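Local coordinates for protein 3-deoxy-D-manno-octulosonate 8-phosphate phosphatase KdsC (Haemophilus influenzae Rd, PDB 1K1E) that hydrolyses 3-deoxy-D-manno-octulosonate 8-phosphate to 3-deoxy-D-manno-octulosonate and inorganic phosphate, a magnesium-dependent step of lipopolysaccharide biosynthesis, at residues 10-15 and 102-107; 38-43 and 146-151. All coordinates share one frame; numbering follows the deposited sequence.

Contact 1: residues 10-15 and 102-107; sequences FVITDV and TAYIGD. With CO (cobalt (II) ion), chain M.
The metal site of this phosphatase is built where two adjacent parallel strands end, and D14 and D107 meet there on one cobalt ion. Each gives a single oxygen: OD2 of D14 and OD2 of D107 both stand 2.0 Å from the cobalt. The shared ion brings D14 OD2 and D107 OD2 to 2.8 Å without a hydrogen bond; the side chains cross at about a right angle, yet their carboxylate planes are only 12° apart. Three waters and the backbone O of D16 complete six ligands. The second oxygens are also engaged: OD1 of D14 probably accepts from one metal-bound water and forms a salt bridge to K84, while OD1 of D107 accepts from another and forms a salt bridge to R39 of a neighbouring subunit. This is the layout of the haloacid dehalogenase (HAD) superfamily, a Rossmann-like sheet whose first strand runs into what fits the family's DxDx(T/V) pattern, D14, D16 and V18, of which D14 and D16 bind the metal. Behind the metal the strands are joined by a regular parallel ladder, in which A103 N donates to F10 O at 2.9 Å and I12 N to A103 O, followed by I105 N to I12 O and a final bond from D14 N to I105 O. On one face of the sheet the I12 methyl CG2 lies 3.6 Å from CE1 of the Y104 ring, while Y104 OH reaches across to strand 10-14, 3.4 Å from D14 CB, and is hydrogen-bonded to D111. On the other face T13 and I105 run side by side. With OG1 anti to its backbone N (chi1 -177°), T13 sets OG1 3.2 Å from I105 CG2, and OG1 donates a hydrogen bond to D14 O, 2.8 Å away.

Contact 2: residues 38-43 and 146-151; sequences VRDGLG and GAFREM
D40 and F148 cross obliquely where two helices meet; the carboxylate touches F148 at CB, its plane 71° from that of the ring. The contact joins two helices that pack on one side of the HAD-type sheet, and the axes of the short segments 38-43 and 147-151 approach to 7.7 Å. The first opens with V38, R39, D40 and G41, probably part of the substrate site as in related enzymes; the second begins after G146, its N-cap residue. D40 OD1 accepts from R149 N at 2.9 Å, using its anti side with the donor 25° out of the carboxylate plane, and also lies 3.1 Å from F148 CB. The other oxygen, OD2, accepts a hydrogen bond from a water that in turn accepts from F148 N, so both branches of the carboxylate serve the helix start, whose dipole probably favours a negative charge there. While D40 reaches one way, R149 reaches back as a knob among R39, D40, L42 and G43. Its CG is anti to the backbone N, and a bend at chi2 carries the chain over the first helix, alongside L42 and pointing the same way. Because G43 has no side chain, R149 CD can come to 3.6 Å from its CA. The guanidinium has two charged partners outside, D153 at NE and D108 of a neighbouring subunit at NH1. R39 O, already accepting from G43 N within its own helix, is met a second time by R149 NH1 at 3.1 Å, the donor tilted 16° from the carbonyl plane.

In the fold
Both contacts are buried, but they occupy different layers of one fold. Contact 1 joins neighbouring strands in the middle of the parallel sheet, with its centre about 5 Å from that of the chain, against about 8 Å for contact 2, which joins helices beside that sheet. Regular backbone bonds hold the strands, whereas the helices are held by side chains binding main-chain atoms. The two touch directly where F148 and M151 lay apolar groups on V11, T13 and I105, with M151 CE 3.6 Å from V11 CG1. Both also reach a subunit interface of the tetramer, contact 1 only through D107, contact 2 through V38, R39, L42 and R149.

Contact 1: residues 10-15 and 102-107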
ATOM      1  N   PHE A  10      10.497 -20.649  20.845  1.00 18.62           N
ATOM      2  CA  PHE A  10       9.396 -20.789  19.902  1.00 18.03           C
ATOM      3  C   PHE A  10       8.680 -19.457  19.746  1.00 13.45           C
ATOM      4  O   PHE A  10       8.397 -18.769  20.704  1.00 15.67           O
ATOM      5  CB  PHE A  10       8.448 -21.838  20.475  1.00 13.17           C
ATOM      6  CG  PHE A  10       7.356 -22.318  19.550  1.00 13.91           C
ATOM      7  CD1 PHE A  10       7.549 -22.484  18.166  1.00 13.93           C
ATOM      8  CD2 PHE A  10       6.115 -22.685  20.118  1.00 14.59           C
ATOM      9  CE1 PHE A  10       6.505 -23.008  17.343  1.00 15.47           C
ATOM     10  CE2 PHE A  10       5.074 -23.203  19.324  1.00 17.49           C
ATOM     11  CZ  PHE A  10       5.253 -23.361  17.953  1.00 13.14           C
ATOM     12  N   VAL A  11       8.368 -19.142  18.518  1.00 12.14           N
ATOM     13  CA  VAL A  11       7.645 -17.907  18.190  1.00 10.49           C
ATOM     14  C   VAL A  11       6.443 -18.340  17.393  1.00 16.69           C
ATOM     15  O   VAL A  11       6.570 -19.068  16.396  1.00 16.45           O
ATOM     16  CB  VAL A  11       8.487 -17.018  17.327  1.00 16.77           C
ATOM     17  CG1 VAL A  11       7.620 -15.837  16.741  1.00 13.60           C
ATOM     18  CG2 VAL A  11       9.620 -16.497  18.145  1.00 16.88           C
ATOM     19  N   ILE A  12       5.262 -17.979  17.874  1.00 11.26           N
ATOM     20  CA  ILE A  12       4.003 -18.255  17.151  1.00 11.24           C
ATOM     21  C   ILE A  12       3.525 -16.880  16.618  1.00 12.35           C
ATOM     22  O   ILE A  12       3.418 -15.881  17.403  1.00 12.13           O
ATOM     23  CB  ILE A  12       2.912 -18.772  18.121  1.00  5.69           C
ATOM     24  CG1 ILE A  12       3.294 -20.138  18.671  1.00  8.64           C
ATOM     25  CG2 ILE A  12       1.548 -18.882  17.394  1.00 11.11           C
ATOM     26  CD1 ILE A  12       2.396 -20.487  19.841  1.00 13.79           C
ATOM     27  N   THR A  13       3.186 -16.835  15.339  1.00  9.93           N
ATOM     28  CA  THR A  13       2.737 -15.595  14.769  1.00  9.21           C
ATOM     29  C   THR A  13       1.350 -15.671  14.115  1.00 14.47           C
ATOM     30  O   THR A  13       1.004 -16.612  13.374  1.00 12.95           O
ATOM     31  CB  THR A  13       3.771 -15.044  13.716  1.00 14.13           C
ATOM     32  OG1 THR A  13       3.299 -13.781  13.230  1.00 13.34           O
ATOM     33  CG2 THR A  13       3.865 -15.914  12.521  1.00  9.65           C
ATOM     34  N   ASP A  14       0.528 -14.684  14.456  1.00 12.58           N
ATOM     35  CA  ASP A  14      -0.763 -14.519  13.819  1.00 13.33           C
ATOM     36  C   ASP A  14      -0.402 -14.133  12.373  1.00 13.35           C
ATOM     37  O   ASP A  14       0.739 -13.772  12.050  1.00 11.15           O
ATOM     38  CB  ASP A  14      -1.534 -13.340  14.473  1.00 12.87           C
ATOM     39  CG  ASP A  14      -2.718 -12.901  13.658  1.00 20.00           C
ATOM     40  OD1 ASP A  14      -3.427 -13.770  13.121  1.00 15.01           O
ATOM     41  OD2 ASP A  14      -2.949 -11.688  13.580  1.00 17.08           O
ATOM     42  N   VAL A  15      -1.366 -14.247  11.460  1.00 14.64           N
ATOM     43  CA  VAL A  15      -1.089 -13.867  10.085  1.00  9.50           C
ATOM     44  C   VAL A  15      -1.612 -12.493   9.642  1.00 18.58           C
ATOM     45  O   VAL A  15      -0.840 -11.583   9.364  1.00 13.22           O
ATOM     46  CB  VAL A  15      -1.671 -14.943   9.065  1.00 12.46           C
ATOM     47  CG1 VAL A  15      -1.536 -14.464   7.626  1.00 18.36           C
ATOM     48  CG2 VAL A  15      -0.898 -16.259   9.268  1.00 22.39           C
ATOM     49  N   THR A 102       7.749 -19.561  24.906  1.00 13.64           N
ATOM     50  CA  THR A 102       7.099 -19.188  23.639  1.00 14.52           C
ATOM     51  C   THR A 102       6.727 -17.718  23.605  1.00 17.75           C
ATOM     52  O   THR A 102       6.356 -17.154  24.641  1.00 15.18           O
ATOM     53  CB  THR A 102       5.825 -19.962  23.509  1.00 12.28           C
ATOM     54  OG1 THR A 102       6.112 -21.364  23.608  1.00 15.35           O
ATOM     55  CG2 THR A 102       5.141 -19.683  22.177  1.00 12.13           C
ATOM     56  N   ALA A 103       6.816 -17.096  22.430  1.00 15.27           N
ATOM     57  CA  ALA A 103       6.425 -15.683  22.294  1.00 14.82           C
ATOM     58  C   ALA A 103       5.381 -15.643  21.198  1.00 21.17           C
ATOM     59  O   ALA A 103       5.444 -16.443  20.296  1.00 13.49           O
ATOM     60  CB  ALA A 103       7.602 -14.813  21.887  1.00 13.72           C
ATOM     61  N   TYR A 104       4.446 -14.687  21.272  1.00 11.06           N
ATOM     62  CA  TYR A 104       3.359 -14.581  20.305  1.00 13.00           C
ATOM     63  C   TYR A 104       3.334 -13.155  19.778  1.00 13.92           C
ATOM     64  O   TYR A 104       3.659 -12.236  20.507  1.00 16.55           O
ATOM     65  CB  TYR A 104       2.006 -14.775  20.983  1.00 10.83           C
ATOM     66  CG  TYR A 104       0.842 -14.909  20.045  1.00 10.26           C
ATOM     67  CD1 TYR A 104       0.472 -16.150  19.486  1.00 13.58           C
ATOM     68  CD2 TYR A 104       0.110 -13.771  19.632  1.00 13.11           C
ATOM     69  CE1 TYR A 104      -0.580 -16.259  18.549  1.00 13.82           C
ATOM     70  CE2 TYR A 104      -0.904 -13.887  18.750  1.00 11.83           C
ATOM     71  CZ  TYR A 104      -1.258 -15.095  18.195  1.00 12.06           C
ATOM     72  OH  TYR A 104      -2.297 -15.152  17.299  1.00 16.02           O
ATOM     73  N   ILE A 105       2.904 -12.978  18.540  1.00 13.33           N
ATOM     74  CA  ILE A 105       2.809 -11.621  18.010  1.00 17.16           C
ATOM     75  C   ILE A 105       1.450 -11.512  17.340  1.00 16.04           C
ATOM     76  O   ILE A 105       1.124 -12.321  16.471  1.00 15.89           O
ATOM     77  CB  ILE A 105       4.001 -11.268  17.015  1.00  9.14           C
ATOM     78  CG1 ILE A 105       3.757  -9.840  16.423  1.00 10.71           C
ATOM     79  CG2 ILE A 105       4.288 -12.429  16.001  1.00  8.28           C
ATOM     80  CD1 ILE A 105       5.023  -9.340  15.609  1.00  7.93           C
ATOM     81  N   GLY A 106       0.658 -10.506  17.724  1.00 14.61           N
ATOM     82  CA  GLY A 106      -0.691 -10.424  17.180  1.00 11.73           C
ATOM     83  C   GLY A 106      -1.067  -8.981  16.999  1.00 10.80           C
ATOM     84  O   GLY A 106      -0.258  -8.074  17.287  1.00 10.48           O
ATOM     85  N   ASP A 107      -2.261  -8.785  16.469  1.00 10.11           N
ATOM     86  CA  ASP A 107      -2.728  -7.395  16.212  1.00 10.25           C
ATOM     87  C   ASP A 107      -4.160  -7.100  16.651  1.00 11.90           C
ATOM     88  O   ASP A 107      -4.570  -5.945  16.572  1.00 11.92           O
ATOM     89  CB  ASP A 107      -2.703  -7.068  14.728  1.00  9.36           C
ATOM     90  CG  ASP A 107      -3.752  -7.852  13.931  1.00 17.80           C
ATOM     91  OD1 ASP A 107      -4.532  -7.275  13.143  1.00 12.96           O
ATOM     92  OD2 ASP A 107      -3.811  -9.075  14.081  1.00 13.23           O
TER
HETATM   93 CO    CO M 201      -4.583 -10.605  12.985  1.00 12.86          CO
HETATM   94  O   HOH W   1      -5.198 -12.373  11.864  1.00 12.01           O
HETATM   95  O   HOH W   2      -6.038  -9.315  12.213  1.00 12.36           O
HETATM   96  O   HOH W   3      -5.714 -11.321  14.641  1.00 15.61           O

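Contact 2: residues 38-43 and 146-151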
ATOM      1  N   VAL A  38       9.099  -9.254   2.767  1.00 15.27           N
ATOM      2  CA  VAL A  38      10.342 -10.004   2.584  1.00 14.93           C
ATOM      3  C   VAL A  38      11.253 -10.012   3.823  1.00 12.90           C
ATOM      4  O   VAL A  38      11.881 -11.033   4.088  1.00 12.45           O
ATOM      5  CB  VAL A  38      11.098  -9.445   1.389  1.00 17.00           C
ATOM      6  CG1 VAL A  38      11.628  -8.019   1.719  1.00 11.19           C
ATOM      7  CG2 VAL A  38      12.186 -10.410   0.950  1.00 16.46           C
ATOM      8  N   ARG A  39      11.347  -8.889   4.558  1.00 11.28           N
ATOM      9  CA  ARG A  39      12.260  -8.918   5.694  1.00  9.65           C
ATOM     10  C   ARG A  39      11.705  -9.776   6.871  1.00 16.64           C
ATOM     11  O   ARG A  39      12.479 -10.294   7.696  1.00 14.17           O
ATOM     12  CB  ARG A  39      12.624  -7.527   6.142  1.00  7.19           C
ATOM     13  CG  ARG A  39      13.204  -6.657   4.955  1.00 11.62           C
ATOM     14  CD  ARG A  39      13.970  -5.381   5.407  1.00 11.74           C
ATOM     15  NE  ARG A  39      13.022  -4.359   5.864  1.00 10.33           N
ATOM     16  CZ  ARG A  39      12.416  -3.496   5.037  1.00 12.55           C
ATOM     17  NH1 ARG A  39      12.616  -3.490   3.715  1.00  9.77           N
ATOM     18  NH2 ARG A  39      11.607  -2.607   5.551  1.00 16.29           N
ATOM     19  N   ASP A  40      10.375  -9.908   6.975  1.00 13.07           N
ATOM     20  CA  ASP A  40       9.835 -10.844   7.956  1.00 12.24           C
ATOM     21  C   ASP A  40      10.306 -12.309   7.601  1.00 18.72           C
ATOM     22  O   ASP A  40      10.640 -13.127   8.476  1.00 14.85           O
ATOM     23  CB  ASP A  40       8.311 -10.867   7.903  1.00  8.74           C
ATOM     24  CG  ASP A  40       7.662  -9.609   8.556  1.00 12.33           C
ATOM     25  OD1 ASP A  40       8.322  -8.980   9.389  1.00 12.12           O
ATOM     26  OD2 ASP A  40       6.487  -9.287   8.289  1.00 13.60           O
ATOM     27  N   GLY A  41      10.210 -12.631   6.324  1.00 11.73           N
ATOM     28  CA  GLY A  41      10.585 -13.957   5.904  1.00 14.90           C
ATOM     29  C   GLY A  41      12.036 -14.198   6.246  1.00 15.41           C
ATOM     30  O   GLY A  41      12.379 -15.292   6.649  1.00 15.87           O
ATOM     31  N   LEU A  42      12.907 -13.220   6.086  1.00 13.89           N
ATOM     32  CA  LEU A  42      14.283 -13.467   6.477  1.00 10.93           C
ATOM     33  C   LEU A  42      14.415 -13.606   8.013  1.00 18.34           C
ATOM     34  O   LEU A  42      15.214 -14.397   8.505  1.00 11.92           O
ATOM     35  CB  LEU A  42      15.192 -12.341   5.986  1.00 11.70           C
ATOM     36  CG  LEU A  42      16.660 -12.507   6.332  1.00 11.77           C
ATOM     37  CD1 LEU A  42      17.117 -13.831   5.706  1.00 20.15           C
ATOM     38  CD2 LEU A  42      17.483 -11.361   5.826  1.00 11.24           C
ATOM     39  N   GLY A  43      13.621 -12.842   8.760  1.00 13.79           N
ATOM     40  CA  GLY A  43      13.661 -12.947  10.209  1.00 15.46           C
ATOM     41  C   GLY A  43      13.238 -14.359  10.634  1.00 10.42           C
ATOM     42  O   GLY A  43      13.774 -14.927  11.629  1.00 12.94           O
ATOM     43  N   GLY A 146       7.222  -5.342   8.397  1.00 12.40           N
ATOM     44  CA  GLY A 146       8.428  -5.827   9.072  1.00 11.79           C
ATOM     45  C   GLY A 146       8.334  -5.896  10.587  1.00 12.52           C
ATOM     46  O   GLY A 146       9.362  -5.845  11.277  1.00 12.52           O
ATOM     47  N   ALA A 147       7.110  -5.911  11.131  1.00 11.50           N
ATOM     48  CA  ALA A 147       6.986  -5.962  12.579  1.00 12.40           C
ATOM     49  C   ALA A 147       7.512  -7.318  13.109  1.00  8.52           C
ATOM     50  O   ALA A 147       8.013  -7.410  14.203  1.00 12.44           O
ATOM     51  CB  ALA A 147       5.558  -5.789  12.946  1.00  9.76           C
ATOM     52  N   PHE A 148       7.315  -8.372  12.332  1.00 11.93           N
ATOM     53  CA  PHE A 148       7.834  -9.661  12.741  1.00  8.10           C
ATOM     54  C   PHE A 148       9.342  -9.586  12.849  1.00 11.62           C
ATOM     55  O   PHE A 148       9.982 -10.042  13.842  1.00 12.07           O
ATOM     56  CB  PHE A 148       7.416 -10.748  11.752  1.00  9.65           C
ATOM     57  CG  PHE A 148       7.836 -12.106  12.205  1.00 10.79           C
ATOM     58  CD1 PHE A 148       6.916 -12.946  12.818  1.00  7.08           C
ATOM     59  CD2 PHE A 148       9.181 -12.503  12.115  1.00  9.07           C
ATOM     60  CE1 PHE A 148       7.321 -14.220  13.377  1.00 13.91           C
ATOM     61  CE2 PHE A 148       9.574 -13.768  12.665  1.00 12.01           C
ATOM     62  CZ  PHE A 148       8.618 -14.618  13.298  1.00 13.79           C
ATOM     63  N   ARG A 149       9.947  -9.012  11.826  1.00 14.77           N
ATOM     64  CA  ARG A 149      11.414  -8.853  11.787  1.00 13.79           C
ATOM     65  C   ARG A 149      11.919  -7.996  12.948  1.00 14.39           C
ATOM     66  O   ARG A 149      12.962  -8.267  13.513  1.00 12.52           O
ATOM     67  CB  ARG A 149      11.819  -8.202  10.473  1.00  8.33           C
ATOM     68  CG  ARG A 149      13.322  -8.082  10.294  1.00 13.40           C
ATOM     69  CD  ARG A 149      14.096  -9.365  10.490  1.00 11.57           C
ATOM     70  NE  ARG A 149      15.537  -9.115  10.265  1.00 13.47           N
ATOM     71  CZ  ARG A 149      16.087  -9.056   9.070  1.00 12.62           C
ATOM     72  NH1 ARG A 149      15.348  -9.235   7.976  1.00 10.35           N
ATOM     73  NH2 ARG A 149      17.370  -8.796   8.971  1.00 14.07           N
ATOM     74  N   GLU A 150      11.167  -6.952  13.312  1.00 12.34           N
ATOM     75  CA  GLU A 150      11.555  -6.122  14.482  1.00 13.42           C
ATOM     76  C   GLU A 150      11.688  -7.008  15.747  1.00 10.82           C
ATOM     77  O   GLU A 150      12.673  -6.939  16.495  1.00 12.11           O
ATOM     78  CB  GLU A 150      10.499  -5.041  14.728  1.00 11.88           C
ATOM     79  CG  GLU A 150      10.859  -4.140  15.890  1.00 12.75           C
ATOM     80  CD  GLU A 150       9.851  -2.997  16.037  1.00 13.23           C
ATOM     81  OE1 GLU A 150       9.936  -2.342  17.023  1.00 13.97           O
ATOM     82  OE2 GLU A 150       8.964  -2.814  15.162  1.00 17.66           O
ATOM     83  N   MET A 151      10.680  -7.860  15.941  1.00 12.12           N
ATOM     84  CA  MET A 151      10.635  -8.799  17.017  1.00 12.91           C
ATOM     85  C   MET A 151      11.748  -9.847  16.878  1.00 13.43           C
ATOM     86  O   MET A 151      12.498 -10.100  17.829  1.00 13.88           O
ATOM     87  CB  MET A 151       9.254  -9.502  17.055  1.00  8.86           C
ATOM     88  CG  MET A 151       9.166 -10.579  18.199  1.00 15.15           C
ATOM     89  SD  MET A 151       7.703 -11.604  17.889  1.00 16.00           S
ATOM     90  CE  MET A 151       8.008 -12.339  16.153  1.00 12.80           C
TER
HETATM   91  O   HOH W   4       5.449  -7.654   9.809  1.00 16.99           O